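2-hydroxyhepta-2,4-diene-1,7-dioate isomerase (Mycobacterium abscessus, PDB 3RR6) probably acts as a metal-dependent isomerase or acetylpyruvate hydrolase of the fumarylacetoacetate hydrolase family, although its actual reaction has not been established. Local coordinates at residues E87-F92 / L206-G211; E35-P40 / T45-Q50; D154-D159 / T163-H168. One frame throughout, in Å; residues are numbered along the deposited sequence.

Contact 1: E87-F92 / L206-G211; sequences ESPVIF and LLHDVG. With EDO (1,2-ethanediol), chain M.
H208 NE2 donates to the carbonyl oxygen E87 O at 2.8 Å, and this bond ties the loop ahead of strand 91-94 to the loop ahead of helix 210-220, at the surface of the fumarylacetoacetate hydrolase-type domain. The acceptor lies in the imidazole plane, although the N-H...O angle of 151° leaves the bond somewhat bent, while the C=O...N angle of 160° puts the donor almost in line with the carbonyl bond. P89 comes from a different direction. Its CG stands 3.7 Å above the centre of the H208 ring, only 5° off the ring normal, which is the geometry of a CH-pi contact. The H208 ring is thus held by a polar bond at its rim and by a pyrrolidine on one face, which together limit its rotation. With CG anti to its own carbonyl carbon, the H208 ring reaches across to both partners. H208 N is hydrogen-bonded to N73 OD1, which anchors the backbone behind the ring; on the other segment W216 of helix 210-220 packs on P89. Next to the histidine, L207 O accepts a hydrogen bond from O2 of an ethanediol at 2.7 Å.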
loop_
_atom_site.group_PDB
_atom_site.type_symbol
_atom_site.label_atom_id
_atom_site.label_comp_id
_atom_site.label_asym_id
_atom_site.label_seq_id
_atom_site.Cartn_x
_atom_site.Cartn_y
_atom_site.Cartn_z
ATOM N N GLU A 87 8.452 14.703 14.909
ATOM C CA GLU A 87 9.270 13.660 15.515
ATOM C C GLU A 87 9.878 12.836 14.386
ATOM O O GLU A 87 9.348 12.826 13.268
ATOM C CB GLU A 87 8.423 12.763 16.418
ATOM C CG GLU A 87 7.830 13.473 17.635
ATOM C CD GLU A 87 8.895 14.027 18.558
ATOM O OE1 GLU A 87 9.798 13.257 18.964
ATOM O OE2 GLU A 87 8.834 15.234 18.882
ATOM N N SER A 88 10.983 12.154 14.673
ATOM C CA SER A 88 11.638 11.333 13.658
ATOM C C SER A 88 10.742 10.160 13.279
ATOM O O SER A 88 9.907 9.731 14.078
ATOM C CB SER A 88 13.016 10.846 14.120
ATOM O OG SER A 88 12.973 10.349 15.442
ATOM N N PRO A 89 10.903 9.642 12.049
ATOM C CA PRO A 89 10.076 8.503 11.625
ATOM C C PRO A 89 10.200 7.275 12.530
ATOM O O PRO A 89 11.289 6.996 13.056
ATOM C CB PRO A 89 10.636 8.173 10.240
ATOM C CG PRO A 89 11.189 9.459 9.759
ATOM C CD PRO A 89 11.785 10.092 10.962
ATOM N N VAL A 90 9.086 6.560 12.697
ATOM C CA VAL A 90 9.070 5.275 13.371
ATOM C C VAL A 90 8.670 4.240 12.329
ATOM O O VAL A 90 7.563 4.315 11.789
ATOM C CB VAL A 90 8.042 5.259 14.523
ATOM C CG1 VAL A 90 7.928 3.866 15.116
ATOM C CG2 VAL A 90 8.435 6.255 15.600
ATOM N N ILE A 91 9.567 3.317 12.008
ATOM C CA ILE A 91 9.269 2.333 10.955
ATOM C C ILE A 91 9.122 0.934 11.527
ATOM O O ILE A 91 9.608 0.636 12.609
ATOM C CB ILE A 91 10.336 2.334 9.831
ATOM C CG1 ILE A 91 11.713 1.917 10.364
ATOM C CG2 ILE A 91 10.392 3.719 9.184
ATOM C CD1 ILE A 91 12.764 1.671 9.279
ATOM N N PHE A 92 8.429 0.089 10.777
ATOM C CA PHE A 92 8.332 -1.333 11.120
ATOM C C PHE A 92 8.165 -2.117 9.842
ATOM O O PHE A 92 8.014 -1.528 8.764
ATOM C CB PHE A 92 7.177 -1.593 12.083
ATOM C CG PHE A 92 5.931 -0.876 11.719
ATOM C CD1 PHE A 92 5.720 0.427 12.169
ATOM C CD2 PHE A 92 4.981 -1.471 10.910
ATOM C CE1 PHE A 92 4.586 1.115 11.827
ATOM C CE2 PHE A 92 3.826 -0.773 10.562
ATOM C CZ PHE A 92 3.640 0.519 11.019
ATOM N N LEU A 206 1.218 14.753 4.830
ATOM C CA LEU A 206 2.297 13.862 5.303
ATOM C C LEU A 206 3.368 14.677 6.030
ATOM O O LEU A 206 3.859 15.694 5.500
ATOM C CB LEU A 206 2.928 13.099 4.137
ATOM C CG LEU A 206 2.106 11.988 3.494
ATOM C CD1 LEU A 206 2.803 11.476 2.236
ATOM C CD2 LEU A 206 1.884 10.837 4.454
ATOM N N LEU A 207 3.722 14.254 7.242
ATOM C CA LEU A 207 4.728 14.974 8.036
ATOM C C LEU A 207 6.119 14.794 7.421
ATOM O O LEU A 207 6.875 15.762 7.246
ATOM C CB LEU A 207 4.710 14.498 9.491
ATOM C CG LEU A 207 3.421 14.855 10.248
ATOM C CD1 LEU A 207 3.362 14.127 11.580
ATOM C CD2 LEU A 207 3.298 16.355 10.445
ATOM N N HIS A 208 6.437 13.542 7.114
ATOM C CA HIS A 208 7.586 13.176 6.294
ATOM C C HIS A 208 7.034 12.781 4.934
ATOM O O HIS A 208 6.277 11.808 4.819
ATOM C CB HIS A 208 8.357 12.025 6.933
ATOM C CG HIS A 208 8.793 12.307 8.329
ATOM N ND1 HIS A 208 9.915 13.049 8.620
ATOM C CD2 HIS A 208 8.233 11.981 9.518
ATOM C CE1 HIS A 208 10.037 13.149 9.931
ATOM N NE2 HIS A 208 9.034 12.511 10.498
ATOM N N ASP A 209 7.399 13.533 3.895
ATOM C CA ASP A 209 6.875 13.273 2.562
ATOM C C ASP A 209 7.561 12.057 1.937
ATOM O O ASP A 209 8.440 11.450 2.557
ATOM C CB ASP A 209 6.926 14.530 1.671
ATOM C CG ASP A 209 8.324 15.010 1.358
ATOM O OD1 ASP A 209 9.315 14.274 1.530
ATOM O OD2 ASP A 209 8.446 16.193 0.923
ATOM N N VAL A 210 7.139 11.674 0.736
ATOM C CA VAL A 210 7.654 10.458 0.104
ATOM C C VAL A 210 9.185 10.468 0.049
ATOM O O VAL A 210 9.837 9.468 0.378
ATOM C CB VAL A 210 7.035 10.256 -1.290
ATOM C CG1 VAL A 210 7.815 9.230 -2.115
ATOM C CG2 VAL A 210 5.564 9.843 -1.151
ATOM N N GLY A 211 9.758 11.589 -0.365
ATOM C CA GLY A 211 11.209 11.711 -0.429
ATOM C C GLY A 211 11.896 11.487 0.910
ATOM O O GLY A 211 12.893 10.771 1.002
HETATM C C1 EDO M . 5.561 19.724 9.188
HETATM O O1 EDO M . 5.535 19.745 10.621
HETATM C C2 EDO M . 6.094 18.375 8.727
HETATM O O2 EDO M . 6.792 18.484 7.483
#

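Contact 2: E35-P40 / T45-Q50; sequences EIAEHP and TFTGRQ. With EDO (1,2-ethanediol), chain L.
Residues 35-40 and 45-50 run antiparallel, their end-to-end directions 163° apart, as the two arms of a beta-hairpin at the surface of the N-terminal part of the chain, beside strand 15-22. I36 and F46 form a non-hydrogen-bonded pair with CA atoms 4.3 Å apart. Toward the loop, A37 N donates to T45 O and T45 N to E38 O. On the other side the second arm turns a corner at G48, so E35 bonds to two residues: its N donates to R49 O, while its O accepts from T47 N. Water 1 fills the corner, donating to E35 O and R49 O and accepting from G48 N. The I36 and F46 side chains splay apart from each other as they leave the pair, yet I36 CG1 still rests 3.7 Å from F46 CE1, obliquely to the ring, while E35 O lies at the ring edge.

The other face carries the charge. E35 extends with CG anti to its backbone N (chi1 -177°), which brings the carboxylate between T47 and R49. R49 forms a side-on, two-nitrogen salt bridge with it: NH1 meets OE2 of E35 at 2.8 Å on the syn side, and NE reaches OE1 of E35 at 2.9 Å from above the carboxylate plane. The hydroxyl T47 OG1 donates to E35 OE1 at 2.6 Å from the opposite face, on the anti side. OE1 is therefore held by two donors that close on it from both faces. T47 OG1 also accepts from R49 N, an ST turn at the corner; with R49 N as donor to it, the hydroxyl is left to give its own proton to the carboxylate. Beside it, A37 CB and T47 CG2 are pressed together at 3.5 Å. At the loop end water 2 bridges the E38 carboxylate and the T45 hydroxyl, standing 2.8 Å from T45 OG1.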
loop_
_atom_site.group_PDB
_atom_site.type_symbol
_atom_site.label_atom_id
_atom_site.label_comp_id
_atom_site.label_asym_id
_atom_site.label_seq_id
_atom_site.Cartn_x
_atom_site.Cartn_y
_atom_site.Cartn_z
ATOM N N GLU A 35 -0.256 -8.231 -21.370
ATOM C CA GLU A 35 0.810 -8.982 -20.718
ATOM C C GLU A 35 2.196 -8.425 -21.043
ATOM O O GLU A 35 2.542 -8.215 -22.209
ATOM C CB GLU A 35 0.748 -10.468 -21.100
ATOM C CG GLU A 35 1.793 -11.327 -20.402
ATOM C CD GLU A 35 1.756 -12.784 -20.821
ATOM O OE1 GLU A 35 1.659 -13.058 -22.036
ATOM O OE2 GLU A 35 1.837 -13.661 -19.932
ATOM N N ILE A 36 2.989 -8.219 -19.998
ATOM C CA ILE A 36 4.349 -7.721 -20.122
ATOM C C ILE A 36 5.329 -8.890 -20.256
ATOM O O ILE A 36 5.247 -9.883 -19.527
ATOM C CB ILE A 36 4.696 -6.805 -18.921
ATOM C CG1 ILE A 36 3.958 -5.477 -19.072
ATOM C CG2 ILE A 36 6.189 -6.551 -18.803
ATOM C CD1 ILE A 36 3.974 -4.617 -17.809
ATOM N N ALA A 37 6.233 -8.774 -21.227
ATOM C CA ALA A 37 7.270 -9.770 -21.464
ATOM C C ALA A 37 8.502 -9.515 -20.605
ATOM O O ALA A 37 8.904 -10.376 -19.815
ATOM C CB ALA A 37 7.651 -9.778 -22.963
ATOM N N GLU A 38 9.111 -8.344 -20.765
ATOM C CA GLU A 38 10.367 -8.024 -20.092
ATOM C C GLU A 38 10.406 -6.584 -19.595
ATOM O O GLU A 38 9.593 -5.749 -19.998
ATOM C CB GLU A 38 11.550 -8.247 -21.036
ATOM C CG GLU A 38 11.790 -9.692 -21.428
ATOM C CD GLU A 38 12.984 -9.829 -22.352
ATOM O OE1 GLU A 38 14.141 -9.845 -21.865
ATOM O OE2 GLU A 38 12.762 -9.910 -23.575
ATOM N N HIS A 39 11.375 -6.326 -18.715
ATOM C CA HIS A 39 11.680 -4.981 -18.215
ATOM C C HIS A 39 10.517 -4.349 -17.448
ATOM O O HIS A 39 10.164 -3.200 -17.695
ATOM C CB HIS A 39 12.135 -4.068 -19.357
ATOM C CG HIS A 39 13.064 -4.731 -20.322
ATOM N ND1 HIS A 39 14.262 -5.293 -19.935
ATOM C CD2 HIS A 39 12.963 -4.935 -21.657
ATOM C CE1 HIS A 39 14.862 -5.809 -20.995
ATOM N NE2 HIS A 39 14.093 -5.606 -22.051
ATOM N N PRO A 40 9.939 -5.090 -16.488
ATOM C CA PRO A 40 8.815 -4.558 -15.719
ATOM C C PRO A 40 9.125 -3.264 -14.954
ATOM O O PRO A 40 8.222 -2.435 -14.764
ATOM C CB PRO A 40 8.482 -5.697 -14.747
ATOM C CG PRO A 40 9.732 -6.476 -14.628
ATOM C CD PRO A 40 10.376 -6.404 -15.982
ATOM N N THR A 45 8.228 -4.206 -22.300
ATOM C CA THR A 45 7.845 -4.739 -23.600
ATOM C C THR A 45 6.733 -5.738 -23.369
ATOM O O THR A 45 6.497 -6.155 -22.231
ATOM C CB THR A 45 9.020 -5.437 -24.297
ATOM O OG1 THR A 45 9.498 -6.514 -23.482
ATOM C CG2 THR A 45 10.150 -4.443 -24.562
ATOM N N PHE A 46 6.052 -6.126 -24.443
ATOM C CA PHE A 46 4.839 -6.922 -24.350
ATOM C C PHE A 46 4.948 -8.235 -25.127
ATOM O O PHE A 46 5.606 -8.301 -26.162
ATOM C CB PHE A 46 3.660 -6.077 -24.838
ATOM C CG PHE A 46 3.501 -4.794 -24.068
ATOM C CD1 PHE A 46 2.948 -4.811 -22.794
ATOM C CD2 PHE A 46 3.947 -3.587 -24.586
ATOM C CE1 PHE A 46 2.825 -3.646 -22.062
ATOM C CE2 PHE A 46 3.818 -2.409 -23.854
ATOM C CZ PHE A 46 3.258 -2.447 -22.586
ATOM N N THR A 47 4.298 -9.279 -24.616
ATOM C CA THR A 47 4.300 -10.589 -25.276
ATOM C C THR A 47 3.333 -10.650 -26.461
ATOM O O THR A 47 3.499 -11.475 -27.373
ATOM C CB THR A 47 3.883 -11.710 -24.298
ATOM O OG1 THR A 47 2.524 -11.507 -23.908
ATOM C CG2 THR A 47 4.778 -11.737 -23.068
ATOM N N GLY A 48 2.314 -9.793 -26.445
ATOM C CA GLY A 48 1.258 -9.816 -27.448
ATOM C C GLY A 48 -0.069 -10.340 -26.921
ATOM O O GLY A 48 -1.110 -10.090 -27.529
ATOM N N ARG A 49 -0.028 -11.074 -25.806
ATOM C CA ARG A 49 -1.247 -11.558 -25.153
ATOM C C ARG A 49 -1.954 -10.405 -24.454
ATOM O O ARG A 49 -1.307 -9.536 -23.866
ATOM C CB ARG A 49 -0.938 -12.643 -24.116
ATOM C CG ARG A 49 -0.478 -13.976 -24.694
ATOM C CD ARG A 49 -0.893 -15.159 -23.802
ATOM N NE ARG A 49 -0.290 -15.112 -22.470
ATOM C CZ ARG A 49 -0.380 -16.082 -21.559
ATOM N NH1 ARG A 49 0.206 -15.941 -20.376
ATOM N NH2 ARG A 49 -1.053 -17.201 -21.823
ATOM N N GLN A 50 -3.280 -10.403 -24.530
ATOM C CA GLN A 50 -4.095 -9.476 -23.755
ATOM C C GLN A 50 -5.457 -10.085 -23.446
ATOM O O GLN A 50 -5.909 -11.008 -24.132
ATOM C CB GLN A 50 -4.273 -8.148 -24.493
ATOM C CG GLN A 50 -5.033 -8.251 -25.811
ATOM C CD GLN A 50 -5.272 -6.897 -26.444
ATOM O OE1 GLN A 50 -4.354 -6.284 -26.990
ATOM N NE2 GLN A 50 -6.507 -6.421 -26.375
HETATM C C1 EDO L . 6.639 -10.760 -16.368
HETATM O O1 EDO L . 6.046 -11.656 -15.420
HETATM C C2 EDO L . 7.668 -9.863 -15.692
HETATM O O2 EDO L . 8.796 -9.710 -16.569
HETATM O O HOH W 1 0.968 -8.235 -24.467
HETATM O O HOH W 2 11.779 -7.652 -24.666
#

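Contact 3: D154-D159 / T163-H168; sequences DHQRAD and TRAKGH. With EDO (1,2-ethanediol), chain E.
Helix 153-159 and the short, weakly bonded helix 163-167 lie antiparallel, their local axes 163° apart in direction and 7.9 Å at closest approach, as an antiparallel helical hairpin following strand 141-152. Alanine allows the backbones this close: A165 CB packs 3.3 Å from Q156 CG and also touches H155 CB.

Three side chains, H155, R164 and D159, interlock on the side next to this packing. The R164 guanidinium lies flat on the H155 imidazole, with planes 11° apart and centres 3.6 Å apart, a cation-pi type stack with NH1 over the ring. R164 is bent at chi3 (72°), which folds the group back over the ring. Its other edge grips D159 side-on: NE points to OD2 of D159 at 2.9 Å along the syn lone pair, nearly straight, and NH2 reaches OD1 of D159 at 2.9 Å on the syn side. NH1 donates to O1 of an ethanediol, also held by S111 OG, so the guanidinium edge is met by acceptors at all three nitrogens.

The H155 ring is pinned at its rim as well. H155 ND1 and H168 NE2 share a hydrogen bond of 3.0 Å, the two rings meeting rim to rim, while H155 NE2 is hydrogen-bonded to S111 O. Water 3 accepts from A165 N and lies 2.9 Å from D159 OD2, bridging the two helices. K166 passes Q156 and carries NZ to a salt bridge with D149 and a hydrogen bond to S151.

Taken together, the carboxylate of D159 probably offsets the R164 charge, and a flat stack plus acceptors round its edge, at or near the plane, leave the guanidinium little freedom to turn, while bonds at both ring nitrogens fix the H155 imidazole.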
loop_
_atom_site.group_PDB
_atom_site.type_symbol
_atom_site.label_atom_id
_atom_site.label_comp_id
_atom_site.label_asym_id
_atom_site.label_seq_id
_atom_site.Cartn_x
_atom_site.Cartn_y
_atom_site.Cartn_z
ATOM N N ASP A 154 -4.934 -5.315 20.144
ATOM C CA ASP A 154 -4.718 -6.083 21.370
ATOM C C ASP A 154 -3.328 -6.710 21.400
ATOM O O ASP A 154 -2.710 -6.828 22.455
ATOM C CB ASP A 154 -5.817 -7.134 21.618
ATOM C CG ASP A 154 -6.115 -8.010 20.414
ATOM O OD1 ASP A 154 -6.284 -7.480 19.294
ATOM O OD2 ASP A 154 -6.237 -9.245 20.606
ATOM N N HIS A 155 -2.817 -7.084 20.234
ATOM C CA HIS A 155 -1.473 -7.646 20.169
ATOM C C HIS A 155 -0.399 -6.588 20.364
ATOM O O HIS A 155 0.632 -6.877 20.963
ATOM C CB HIS A 155 -1.267 -8.406 18.859
ATOM C CG HIS A 155 -2.150 -9.601 18.737
ATOM N ND1 HIS A 155 -2.212 -10.373 17.595
ATOM C CD2 HIS A 155 -3.021 -10.152 19.617
ATOM C CE1 HIS A 155 -3.091 -11.344 17.777
ATOM N NE2 HIS A 155 -3.590 -11.238 19.001
ATOM N N GLN A 156 -0.644 -5.373 19.885
ATOM C CA GLN A 156 0.272 -4.251 20.123
ATOM C C GLN A 156 0.395 -3.996 21.631
ATOM O O GLN A 156 1.492 -3.791 22.151
ATOM C CB GLN A 156 -0.208 -2.979 19.412
ATOM C CG GLN A 156 -0.219 -3.068 17.888
ATOM C CD GLN A 156 -0.613 -1.772 17.182
ATOM O OE1 GLN A 156 -1.740 -1.628 16.731
ATOM N NE2 GLN A 156 0.325 -0.833 17.077
ATOM N N ARG A 157 -0.736 -4.013 22.335
ATOM C CA ARG A 157 -0.732 -3.799 23.784
ATOM C C ARG A 157 0.010 -4.910 24.528
ATOM O O ARG A 157 0.760 -4.632 25.467
ATOM C CB ARG A 157 -2.155 -3.654 24.321
ATOM C CG ARG A 157 -2.850 -2.373 23.890
ATOM C CD ARG A 157 -4.096 -2.128 24.731
ATOM N NE ARG A 157 -5.089 -3.190 24.568
ATOM C CZ ARG A 157 -6.043 -3.218 23.634
ATOM N NH1 ARG A 157 -6.165 -2.240 22.745
ATOM N NH2 ARG A 157 -6.889 -4.241 23.588
ATOM N N ALA A 158 -0.184 -6.159 24.103
ATOM C CA ALA A 158 0.428 -7.307 24.763
ATOM C C ALA A 158 1.942 -7.373 24.548
ATOM O O ALA A 158 2.687 -7.713 25.474
ATOM C CB ALA A 158 -0.222 -8.597 24.284
ATOM N N ASP A 159 2.381 -7.035 23.336
ATOM C CA ASP A 159 3.760 -7.286 22.886
ATOM C C ASP A 159 4.695 -6.075 22.997
ATOM O O ASP A 159 5.921 -6.242 23.092
ATOM C CB ASP A 159 3.755 -7.692 21.411
ATOM C CG ASP A 159 3.033 -8.986 21.137
ATOM O OD1 ASP A 159 2.583 -9.694 22.065
ATOM O OD2 ASP A 159 2.917 -9.303 19.935
ATOM N N THR A 163 5.136 -6.027 15.507
ATOM C CA THR A 163 5.344 -7.007 14.437
ATOM C C THR A 163 4.241 -8.052 14.373
ATOM O O THR A 163 3.691 -8.290 13.304
ATOM C CB THR A 163 6.693 -7.725 14.539
ATOM O OG1 THR A 163 7.751 -6.765 14.415
ATOM C CG2 THR A 163 6.843 -8.761 13.418
ATOM N N ARG A 164 3.919 -8.682 15.495
ATOM C CA ARG A 164 2.840 -9.677 15.449
ATOM C C ARG A 164 1.522 -9.029 15.048
ATOM O O ARG A 164 0.816 -9.525 14.162
ATOM C CB ARG A 164 2.666 -10.421 16.778
ATOM C CG ARG A 164 1.382 -11.251 16.838
ATOM C CD ARG A 164 1.332 -12.185 18.020
ATOM N NE ARG A 164 1.137 -11.496 19.285
ATOM C CZ ARG A 164 0.180 -11.759 20.178
ATOM N NH1 ARG A 164 -0.750 -12.681 19.954
ATOM N NH2 ARG A 164 0.150 -11.075 21.320
ATOM N N ALA A 165 1.189 -7.918 15.706
ATOM C CA ALA A 165 -0.062 -7.210 15.448
ATOM C C ALA A 165 -0.307 -6.906 13.984
ATOM O O ALA A 165 -1.447 -6.945 13.506
ATOM C CB ALA A 165 -0.085 -5.910 16.241
ATOM N N LYS A 166 0.769 -6.570 13.277
ATOM C CA LYS A 166 0.682 -6.141 11.885
ATOM C C LYS A 166 1.089 -7.216 10.893
ATOM O O LYS A 166 1.034 -6.990 9.678
ATOM C CB LYS A 166 1.545 -4.898 11.702
ATOM C CG LYS A 166 0.978 -3.683 12.438
ATOM C CD LYS A 166 1.917 -2.538 12.345
ATOM C CE LYS A 166 1.373 -1.304 13.034
ATOM N NZ LYS A 166 0.235 -0.650 12.310
ATOM N N GLY A 167 1.460 -8.394 11.401
ATOM C CA GLY A 167 2.123 -9.409 10.589
ATOM C C GLY A 167 1.341 -10.669 10.273
ATOM O O GLY A 167 1.873 -11.590 9.638
ATOM N N HIS A 168 0.093 -10.734 10.723
ATOM C CA HIS A 168 -0.772 -11.867 10.424
ATOM C C HIS A 168 -0.999 -11.994 8.916
ATOM O O HIS A 168 -1.054 -10.995 8.198
ATOM C CB HIS A 168 -2.119 -11.719 11.138
ATOM C CG HIS A 168 -2.012 -11.716 12.630
ATOM N ND1 HIS A 168 -1.926 -12.871 13.374
ATOM C CD2 HIS A 168 -1.989 -10.691 13.516
ATOM C CE1 HIS A 168 -1.841 -12.558 14.655
ATOM N NE2 HIS A 168 -1.876 -11.241 14.769
HETATM C C1 EDO E . -0.683 -15.699 17.452
HETATM O O1 EDO E . -1.318 -14.441 17.672
HETATM C C2 EDO E . -0.421 -16.367 18.785
HETATM O O2 EDO E . -1.672 -16.745 19.391
HETATM O O HOH W 3 2.397 -7.072 18.192
#

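In the fold
Contacts 1 and 3 belong to the fumarylacetoacetate hydrolase-type domain, with centres about 21 Å apart, and the whole of contact 3 falls in the chain between 87-92 and 206-211. They meet directly where F92 CE2 packs on K166 CD at 3.2 Å. The F92 side chain also touches D149, whose carboxylate pairs with K166 NZ; relatives hold a metal with acidic residues, so this junction is probably close to the active-site cleft. Contact 2 lies apart in the N-terminal part of the chain, across the chain's centre, with centres about 35 Å from contact 1 and 40 Å from contact 3; the nearest atoms are about 17 Å and 25 Å away.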